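Local coordinates for protein fatty acid amide hydrolase (Candida albicans, PDB 6KVR) that probably hydrolyses monocarboxylic acid amides, releasing a carboxylate and ammonium, as a member of the amidase signature family, at residues 252-257 with 287-292; 389-394 with 487-492; 207-212 with 420-425. All blocks are in the same frame, centred on the assembly; numbering follows the deposited sequence.

In the fold
The three contacts lie close together around the predicted active-site loop, contacts 1 and 2 on the same side of the chain's centre. Contact 2 is a buried contact of helices 385-397 and 482-490, with purely aliphatic chemistry. Contact 3 is buried too, but sets an asparagine amide of helix 417-423 against loop backbone. Contact 1, at the end of strand 248-253 in the mixed central sheet, is only partly buried; in it one isoleucine faces a loop whose far end reaches the second subunit. Contacts 1 and 2 share a seam, since N488 hydrogen-bonds D253, and V292 packs on helix 385-397. Contacts 1 and 3 meet where I254 touches the selenium of M208, and contacts 2 and 3 where H393 and Y425 stack edge-to-face.

Contact 1. Residues 252-257 with 287-292; sequences SDIGGS and AGQESV
In the glycine-serine loop that follows strand 248-253, the predicted substrate-binding residue I254 extends its side chain to the loop 287-292. I254 CD1 lies 3.2 Å from V292 O and 4.0 Å from Q289 NE2, while I254 CG1 stands 4.4 Å from V292 CG2, so the methyl rests on a backbone carbonyl oxygen and CG1 faces the valine side chain loosely. Isoleucine's extended CG1-CD1 branch (chi2 172°) spans the gap, stiffened by its beta-branch. Q289 holds the loop in shape. Its CG is anti to the backbone N (chi1 -168°) and the chain bends at chi2, folding the amide back over its own turn. Q289 OE1 accepts V292 N at 3.1 Å on an in-plane lone pair, nearly straight at 170°, and Q289 NE2 gives a 2.8 Å bond to V292 O from above that carbonyl's plane. E290 meanwhile makes a salt bridge with R444 of the second subunit. Positive phi suits glycine at G255, and at G256 a CB would jam against the preceding carbonyl O; the turn leads to S257, the predicted acyl-ester nucleophile. Such a glycine-rich turn before the nucleophilic serine is characteristic of the amidase signature fold, where it probably forms the oxyanion hole.

Contact 2. Residues 389-394 with 487-492; sequences YETVHK and WNILDF
I489 presses its side chain against T391 and V392, forming a small aliphatic interface without any hydrogen bond across it. Its CB faces V392, with V392 CG2 3.8 Å from I489 CB, and the two side chains run at a slant to each other. Farther out, CD1 of I489 reaches T391, 3.9 Å from T391 CG2; these side chains cross at about a right angle. With chi1 at -172°, CG1 of I489 points opposite the backbone N, which carries CD1 out to the threonine while CB stays beside the valine. Beta-branched residues suit this spot because each puts a methyl close to the backbone, and the CA atoms of V392 and I489 can approach to 6.0 Å. Threonine divides its two branches: the methyl joins the apolar contact, whereas OG1 bonds L387 O one helical turn back. In the same helix H393 ND1 bonds Y389 O at 2.9 Å, and that carbonyl also accepts H393 N from the other face of its plane, fixing the imidazole with one face over Y389 CZ. Beyond I489, helix 482-490 closes in a Schellman motif with D491 as the positive-phi residue, whose carboxylate forms salt bridges with R271 and R549. Helix 434-457 covers T391 and I489 through T443 and R444, and W487 packs on strand 540-546.

Contact 3. Residues 207-212 with 420-425; sequences LMHLDS and KWNLNY
N422 lays its side-chain amide against M208, a selenomethionine, with N422 CG 3.6 Å from CB of M208. The asparagine's CG sits between its backbone N and carbonyl carbon (chi1 80°), a rotamer that swings the amide off the helix and onto the loop. N422 ND2 comes within 3.3 Å of M208 O, but at a poor angle, so this is polar packing and not a hydrogen bond. N422 ND2 also lies obliquely by the imidazole, 3.8 Å from H209 CD2, the ring and amide planes being turned 49° apart. H209 NE2 is held by T419 OG1, which helps set the ring's rotation. The site lies where the loop between strands 199-201 and 221-222 meets the end of helix 417-423, next to L207, a predicted substrate-binding residue of this amidase. Bent at both chi2 and chi3, the M208 chain carries its selenium away from N422 to pack on I254 of contact 1, and the M208 side chain also touches Y396 of helix 385-397; a long unbranched chain suits such a junction. Behind N422 the helix end is tied by N424, with N424 ND2 bonding K420 O at 2.9 Å, close to linear (167°).

Contact 1. Residues 252-257 with 287-292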
loop_
_atom_site.group_PDB
_atom_site.type_symbol
_atom_site.label_atom_id
_atom_site.label_comp_id
_atom_site.label_asym_id
_atom_site.label_seq_id
_atom_site.Cartn_x
_atom_site.Cartn_y
_atom_site.Cartn_z
ATOM N N SER A 252 2.338 2.247 18.508
ATOM C CA SER A 252 1.673 1.783 17.307
ATOM C C SER A 252 0.214 2.205 17.396
ATOM O O SER A 252 -0.293 2.519 18.478
ATOM C CB SER A 252 1.792 0.264 17.152
ATOM O OG SER A 252 1.099 -0.381 18.213
ATOM N N ASP A 253 -0.464 2.225 16.248
ATOM C CA ASP A 253 -1.777 2.872 16.172
ATOM C C ASP A 253 -2.593 2.152 15.101
ATOM O O ASP A 253 -2.334 2.264 13.901
ATOM C CB ASP A 253 -1.655 4.368 15.897
ATOM C CG ASP A 253 -2.983 5.141 16.096
ATOM O OD1 ASP A 253 -4.017 4.755 15.496
ATOM O OD2 ASP A 253 -2.982 6.175 16.828
ATOM N N ILE A 254 -3.483 1.320 15.575
ATOM C CA ILE A 254 -4.720 0.960 14.928
ATOM C C ILE A 254 -5.758 1.491 15.907
ATOM O O ILE A 254 -5.509 1.506 17.125
ATOM C CB ILE A 254 -4.794 -0.574 14.730
ATOM C CG1 ILE A 254 -5.372 -0.967 13.364
ATOM C CG2 ILE A 254 -5.548 -1.259 15.865
ATOM C CD1 ILE A 254 -5.273 -2.497 13.052
ATOM N N GLY A 255 -6.857 2.028 15.400
ATOM C CA GLY A 255 -7.916 2.506 16.295
ATOM C C GLY A 255 -7.624 3.731 17.150
ATOM O O GLY A 255 -8.570 4.279 17.751
ATOM N N GLY A 256 -6.374 4.179 17.263
ATOM C CA GLY A 256 -6.088 5.369 18.050
ATOM C C GLY A 256 -5.007 5.195 19.099
ATOM O O GLY A 256 -4.839 6.054 19.968
ATOM N N SER A 257 -4.248 4.101 19.026
ATOM C CA SER A 257 -3.357 3.729 20.118
ATOM C C SER A 257 -2.089 4.593 20.222
ATOM O O SER A 257 -1.323 4.366 21.157
ATOM C CB SER A 257 -2.977 2.250 19.994
ATOM O OG SER A 257 -4.151 1.446 19.891
ATOM N N ALA A 287 -1.255 -10.463 12.048
ATOM C CA ALA A 287 -0.488 -11.031 10.939
ATOM C C ALA A 287 -1.375 -11.217 9.707
ATOM O O ALA A 287 -2.408 -11.886 9.768
ATOM C CB ALA A 287 0.134 -12.367 11.345
ATOM N N GLY A 288 -0.969 -10.616 8.589
ATOM C CA GLY A 288 -1.693 -10.750 7.349
ATOM C C GLY A 288 -2.860 -9.804 7.197
ATOM O O GLY A 288 -3.535 -9.841 6.156
ATOM N N GLN A 289 -3.138 -8.971 8.200
ATOM C CA GLN A 289 -4.315 -8.115 8.182
ATOM C C GLN A 289 -3.967 -6.806 7.462
ATOM O O GLN A 289 -3.061 -6.076 7.875
ATOM C CB GLN A 289 -4.816 -7.892 9.611
ATOM C CG GLN A 289 -6.204 -7.261 9.804
ATOM C CD GLN A 289 -6.275 -5.821 9.345
ATOM O OE1 GLN A 289 -7.014 -5.487 8.418
ATOM N NE2 GLN A 289 -5.478 -4.965 9.972
ATOM N N GLU A 290 -4.705 -6.512 6.395
ATOM C CA GLU A 290 -4.367 -5.453 5.464
ATOM C C GLU A 290 -5.511 -4.482 5.208
ATOM O O GLU A 290 -5.286 -3.443 4.571
ATOM C CB GLU A 290 -3.960 -6.073 4.119
ATOM C CG GLU A 290 -2.499 -6.242 3.890
ATOM C CD GLU A 290 -2.216 -6.470 2.417
ATOM O OE1 GLU A 290 -2.890 -7.348 1.808
ATOM O OE2 GLU A 290 -1.349 -5.752 1.866
ATOM N N SER A 291 -6.733 -4.812 5.619
ATOM C CA SER A 291 -7.864 -3.932 5.333
ATOM C C SER A 291 -7.741 -2.607 6.082
ATOM O O SER A 291 -8.050 -1.547 5.524
ATOM C CB SER A 291 -9.176 -4.643 5.665
ATOM O OG SER A 291 -9.445 -5.680 4.710
ATOM N N VAL A 292 -7.296 -2.641 7.337
ATOM C CA VAL A 292 -6.955 -1.422 8.067
ATOM C C VAL A 292 -5.608 -1.664 8.737
ATOM O O VAL A 292 -5.538 -2.128 9.889
ATOM C CB VAL A 292 -8.063 -1.006 9.057
ATOM C CG1 VAL A 292 -8.481 -2.151 10.000
ATOM C CG2 VAL A 292 -7.637 0.224 9.840
#

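Contact 2. Residues 389-394 with 487-492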
loop_
_atom_site.group_PDB
_atom_site.type_symbol
_atom_site.label_atom_id
_atom_site.label_comp_id
_atom_site.label_asym_id
_atom_site.label_seq_id
_atom_site.Cartn_x
_atom_site.Cartn_y
_atom_site.Cartn_z
ATOM N N TYR A 389 -17.474 4.036 10.925
ATOM C CA TYR A 389 -17.325 3.385 12.226
ATOM C C TYR A 389 -17.671 1.906 12.142
ATOM O O TYR A 389 -16.917 1.055 12.627
ATOM C CB TYR A 389 -18.205 4.082 13.264
ATOM C CG TYR A 389 -18.155 3.448 14.637
ATOM C CD1 TYR A 389 -17.121 3.737 15.523
ATOM C CD2 TYR A 389 -19.144 2.552 15.052
ATOM C CE1 TYR A 389 -17.081 3.172 16.796
ATOM C CE2 TYR A 389 -19.105 1.969 16.331
ATOM C CZ TYR A 389 -18.070 2.280 17.193
ATOM O OH TYR A 389 -18.017 1.698 18.456
ATOM N N GLU A 390 -18.798 1.584 11.499
ATOM C CA GLU A 390 -19.230 0.196 11.382
ATOM C C GLU A 390 -18.281 -0.611 10.513
ATOM O O GLU A 390 -17.980 -1.771 10.822
ATOM C CB GLU A 390 -20.644 0.117 10.794
ATOM C CG GLU A 390 -21.743 0.304 11.827
ATOM C CD GLU A 390 -23.059 0.778 11.219
ATOM O OE1 GLU A 390 -23.954 1.187 11.993
ATOM O OE2 GLU A 390 -23.213 0.719 9.975
ATOM N N THR A 391 -17.813 -0.029 9.406
ATOM C CA THR A 391 -16.928 -0.784 8.529
ATOM C C THR A 391 -15.614 -1.104 9.228
ATOM O O THR A 391 -15.135 -2.240 9.177
ATOM C CB THR A 391 -16.669 -0.021 7.224
ATOM O OG1 THR A 391 -17.915 0.238 6.570
ATOM C CG2 THR A 391 -15.782 -0.859 6.292
ATOM N N VAL A 392 -15.017 -0.119 9.903
ATOM C CA VAL A 392 -13.716 -0.397 10.493
ATOM C C VAL A 392 -13.855 -1.358 11.669
ATOM O O VAL A 392 -13.004 -2.233 11.870
ATOM C CB VAL A 392 -12.994 0.907 10.886
ATOM C CG1 VAL A 392 -13.509 1.490 12.221
ATOM C CG2 VAL A 392 -11.469 0.653 10.910
ATOM N N HIS A 393 -14.955 -1.280 12.415
ATOM C CA HIS A 393 -15.103 -2.214 13.526
ATOM C C HIS A 393 -15.416 -3.625 13.044
ATOM O O HIS A 393 -15.043 -4.591 13.716
ATOM C CB HIS A 393 -16.144 -1.708 14.525
ATOM C CG HIS A 393 -15.602 -0.635 15.421
ATOM N ND1 HIS A 393 -15.156 0.578 14.941
ATOM C CD2 HIS A 393 -15.300 -0.647 16.741
ATOM C CE1 HIS A 393 -14.666 1.295 15.939
ATOM N NE2 HIS A 393 -14.742 0.572 17.043
ATOM N N LYS A 394 -16.084 -3.776 11.889
ATOM C CA LYS A 394 -16.212 -5.107 11.308
ATOM C C LYS A 394 -14.843 -5.637 10.918
ATOM O O LYS A 394 -14.541 -6.819 11.128
ATOM C CB LYS A 394 -17.135 -5.078 10.081
ATOM C CG LYS A 394 -18.626 -4.933 10.359
ATOM C CD LYS A 394 -19.390 -4.947 9.023
ATOM C CE LYS A 394 -20.881 -4.635 9.177
ATOM N NZ LYS A 394 -21.410 -3.940 7.945
ATOM N N TRP A 487 -9.765 8.132 11.312
ATOM C CA TRP A 487 -8.534 8.362 10.569
ATOM C C TRP A 487 -7.725 7.084 10.340
ATOM O O TRP A 487 -6.788 7.101 9.526
ATOM C CB TRP A 487 -7.700 9.442 11.284
ATOM C CG TRP A 487 -8.598 10.606 11.600
ATOM C CD1 TRP A 487 -9.014 11.003 12.830
ATOM C CD2 TRP A 487 -9.252 11.481 10.652
ATOM N NE1 TRP A 487 -9.860 12.083 12.716
ATOM C CE2 TRP A 487 -10.028 12.391 11.391
ATOM C CE3 TRP A 487 -9.244 11.585 9.255
ATOM C CZ2 TRP A 487 -10.795 13.394 10.785
ATOM C CZ3 TRP A 487 -10.006 12.594 8.651
ATOM C CH2 TRP A 487 -10.775 13.475 9.416
ATOM N N ASN A 488 -8.079 5.972 10.998
ATOM C CA ASN A 488 -7.447 4.705 10.640
ATOM C C ASN A 488 -8.045 4.127 9.365
ATOM O O ASN A 488 -7.310 3.626 8.507
ATOM C CB ASN A 488 -7.581 3.693 11.772
ATOM C CG ASN A 488 -6.816 4.114 13.010
ATOM O OD1 ASN A 488 -7.407 4.566 13.983
ATOM N ND2 ASN A 488 -5.497 3.996 12.965
ATOM N N ILE A 489 -9.370 4.184 9.217
ATOM C CA ILE A 489 -9.943 3.618 8.001
ATOM C C ILE A 489 -9.651 4.531 6.811
ATOM O O ILE A 489 -9.409 4.045 5.708
ATOM C CB ILE A 489 -11.453 3.312 8.169
ATOM C CG1 ILE A 489 -11.968 2.556 6.948
ATOM C CG2 ILE A 489 -12.284 4.583 8.368
ATOM C CD1 ILE A 489 -13.453 2.165 7.029
ATOM N N LEU A 490 -9.620 5.853 7.012
ATOM C CA LEU A 490 -9.208 6.748 5.926
ATOM C C LEU A 490 -7.702 6.724 5.691
ATOM O O LEU A 490 -7.259 7.076 4.591
ATOM C CB LEU A 490 -9.647 8.188 6.213
ATOM C CG LEU A 490 -11.153 8.453 6.381
ATOM C CD1 LEU A 490 -11.440 9.902 6.815
ATOM C CD2 LEU A 490 -11.927 8.111 5.114
ATOM N N ASP A 491 -6.915 6.310 6.691
ATOM C CA ASP A 491 -5.447 6.347 6.639
ATOM C C ASP A 491 -4.916 7.755 6.336
ATOM O O ASP A 491 -4.051 7.944 5.475
ATOM C CB ASP A 491 -4.880 5.347 5.633
ATOM C CG ASP A 491 -3.361 5.157 5.786
ATOM O OD1 ASP A 491 -2.708 4.659 4.828
ATOM O OD2 ASP A 491 -2.798 5.529 6.848
ATOM N N PHE A 492 -5.422 8.746 7.067
ATOM C CA PHE A 492 -4.877 10.098 6.942
ATOM C C PHE A 492 -3.840 10.338 8.034
ATOM O O PHE A 492 -4.063 9.960 9.191
ATOM C CB PHE A 492 -5.977 11.167 7.068
ATOM C CG PHE A 492 -6.864 11.325 5.836
ATOM C CD1 PHE A 492 -6.889 10.373 4.833
ATOM C CD2 PHE A 492 -7.671 12.454 5.694
ATOM C CE1 PHE A 492 -7.706 10.520 3.708
ATOM C CE2 PHE A 492 -8.484 12.620 4.569
ATOM C CZ PHE A 492 -8.500 11.642 3.571
#

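Contact 3. Residues 207-212 with 420-425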
loop_
_atom_site.group_PDB
_atom_site.type_symbol
_atom_site.label_atom_id
_atom_site.label_comp_id
_atom_site.label_asym_id
_atom_site.label_seq_id
_atom_site.Cartn_x
_atom_site.Cartn_y
_atom_site.Cartn_z
ATOM N N LEU A 207 -4.182 -5.752 22.930
ATOM C CA LEU A 207 -3.740 -4.526 22.252
ATOM C C LEU A 207 -4.897 -3.770 21.620
ATOM O O LEU A 207 -4.690 -2.985 20.710
ATOM C CB LEU A 207 -2.687 -4.811 21.170
ATOM C CG LEU A 207 -1.501 -5.657 21.606
ATOM C CD1 LEU A 207 -0.473 -5.786 20.476
ATOM C CD2 LEU A 207 -0.881 -5.064 22.857
HETATM N N MSE A 208 -6.123 -4.023 22.048
HETATM C CA MSE A 208 -7.295 -3.372 21.473
HETATM C C MSE A 208 -8.149 -2.731 22.572
HETATM O O MSE A 208 -9.362 -2.940 22.642
HETATM C CB MSE A 208 -8.117 -4.392 20.663
HETATM C CG MSE A 208 -7.383 -4.976 19.451
HETATM SE SE MSE A 208 -7.147 -3.494 18.128
HETATM C CE MSE A 208 -9.007 -3.554 17.391
ATOM N N HIS A 209 -7.488 -1.965 23.437
ATOM C CA HIS A 209 -8.143 -1.040 24.347
ATOM C C HIS A 209 -7.551 0.349 24.150
ATOM O O HIS A 209 -6.348 0.503 23.922
ATOM C CB HIS A 209 -7.952 -1.362 25.869
ATOM C CG HIS A 209 -8.169 -2.787 26.269
ATOM N ND1 HIS A 209 -8.200 -3.173 27.599
ATOM C CD2 HIS A 209 -8.350 -3.919 25.547
ATOM C CE1 HIS A 209 -8.400 -4.475 27.675
ATOM N NE2 HIS A 209 -8.485 -4.955 26.447
ATOM N N LEU A 210 -8.379 1.371 24.315
ATOM C CA LEU A 210 -7.827 2.702 24.568
ATOM C C LEU A 210 -7.526 2.894 26.053
ATOM O O LEU A 210 -7.801 3.945 26.636
ATOM C CB LEU A 210 -8.772 3.776 24.040
ATOM C CG LEU A 210 -8.956 3.799 22.512
ATOM C CD1 LEU A 210 -9.640 5.091 22.047
ATOM C CD2 LEU A 210 -7.643 3.587 21.750
ATOM N N ASP A 211 -6.926 1.870 26.657
ATOM C CA ASP A 211 -6.667 1.723 28.089
ATOM C C ASP A 211 -5.594 0.642 28.237
ATOM O O ASP A 211 -5.072 0.147 27.234
ATOM C CB ASP A 211 -7.955 1.365 28.836
ATOM C CG ASP A 211 -7.817 1.501 30.336
ATOM O OD1 ASP A 211 -8.525 0.766 31.064
ATOM O OD2 ASP A 211 -6.997 2.346 30.787
ATOM N N SER A 212 -5.311 0.212 29.483
ATOM C CA SER A 212 -4.102 -0.562 29.752
ATOM C C SER A 212 -4.280 -1.920 30.441
ATOM O O SER A 212 -3.279 -2.643 30.580
ATOM C CB SER A 212 -3.126 0.273 30.604
ATOM O OG SER A 212 -3.809 1.007 31.605
ATOM N N LYS A 420 -13.378 -8.314 26.510
ATOM C CA LYS A 420 -14.737 -8.716 26.166
ATOM C C LYS A 420 -15.402 -7.672 25.270
ATOM O O LYS A 420 -16.103 -8.009 24.312
ATOM C CB LYS A 420 -15.551 -8.916 27.446
ATOM C CG LYS A 420 -14.985 -9.980 28.398
ATOM C CD LYS A 420 -15.839 -10.093 29.675
ATOM C CE LYS A 420 -15.481 -11.322 30.500
ATOM N NZ LYS A 420 -16.224 -11.372 31.804
ATOM N N TRP A 421 -15.177 -6.395 25.571
ATOM C CA TRP A 421 -15.758 -5.324 24.776
ATOM C C TRP A 421 -15.285 -5.387 23.317
ATOM O O TRP A 421 -16.104 -5.380 22.391
ATOM C CB TRP A 421 -15.410 -3.974 25.424
ATOM C CG TRP A 421 -15.888 -2.801 24.656
ATOM C CD1 TRP A 421 -15.132 -1.972 23.872
ATOM C CD2 TRP A 421 -17.241 -2.329 24.551
ATOM N NE1 TRP A 421 -15.928 -1.001 23.304
ATOM C CE2 TRP A 421 -17.226 -1.205 23.694
ATOM C CE3 TRP A 421 -18.457 -2.743 25.100
ATOM C CZ2 TRP A 421 -18.384 -0.480 23.388
ATOM C CZ3 TRP A 421 -19.610 -2.028 24.789
ATOM C CH2 TRP A 421 -19.564 -0.911 23.941
ATOM N N ASN A 422 -13.965 -5.433 23.085
ATOM C CA ASN A 422 -13.499 -5.353 21.698
ATOM C C ASN A 422 -13.681 -6.666 20.947
ATOM O O ASN A 422 -13.781 -6.652 19.715
ATOM C CB ASN A 422 -12.028 -4.895 21.629
ATOM C CG ASN A 422 -11.042 -6.017 21.894
ATOM O OD1 ASN A 422 -10.807 -6.895 21.046
ATOM N ND2 ASN A 422 -10.446 -5.992 23.071
ATOM N N LEU A 423 -13.748 -7.797 21.658
ATOM C CA LEU A 423 -14.078 -9.055 20.995
ATOM C C LEU A 423 -15.505 -9.059 20.465
ATOM O O LEU A 423 -15.819 -9.870 19.589
ATOM C CB LEU A 423 -13.855 -10.231 21.950
ATOM C CG LEU A 423 -12.363 -10.460 22.239
ATOM C CD1 LEU A 423 -12.139 -11.540 23.301
ATOM C CD2 LEU A 423 -11.610 -10.783 20.939
ATOM N N ASN A 424 -16.365 -8.152 20.934
ATOM C CA ASN A 424 -17.735 -8.062 20.430
ATOM C C ASN A 424 -17.950 -6.889 19.467
ATOM O O ASN A 424 -19.102 -6.568 19.146
ATOM C CB ASN A 424 -18.711 -7.973 21.608
ATOM C CG ASN A 424 -18.988 -9.339 22.224
ATOM O OD1 ASN A 424 -19.955 -10.017 21.843
ATOM N ND2 ASN A 424 -18.121 -9.766 23.150
ATOM N N TYR A 425 -16.863 -6.302 18.942
ATOM C CA TYR A 425 -16.934 -5.038 18.200
ATOM C C TYR A 425 -17.792 -5.102 16.938
ATOM O O TYR A 425 -18.631 -4.218 16.704
ATOM C CB TYR A 425 -15.536 -4.579 17.821
ATOM C CG TYR A 425 -15.134 -3.419 18.658
ATOM C CD1 TYR A 425 -16.101 -2.662 19.303
ATOM C CD2 TYR A 425 -13.797 -3.081 18.824
ATOM C CE1 TYR A 425 -15.758 -1.585 20.088
ATOM C CE2 TYR A 425 -13.440 -2.011 19.621
ATOM C CZ TYR A 425 -14.427 -1.270 20.256
ATOM O OH TYR A 425 -14.081 -0.189 21.042
#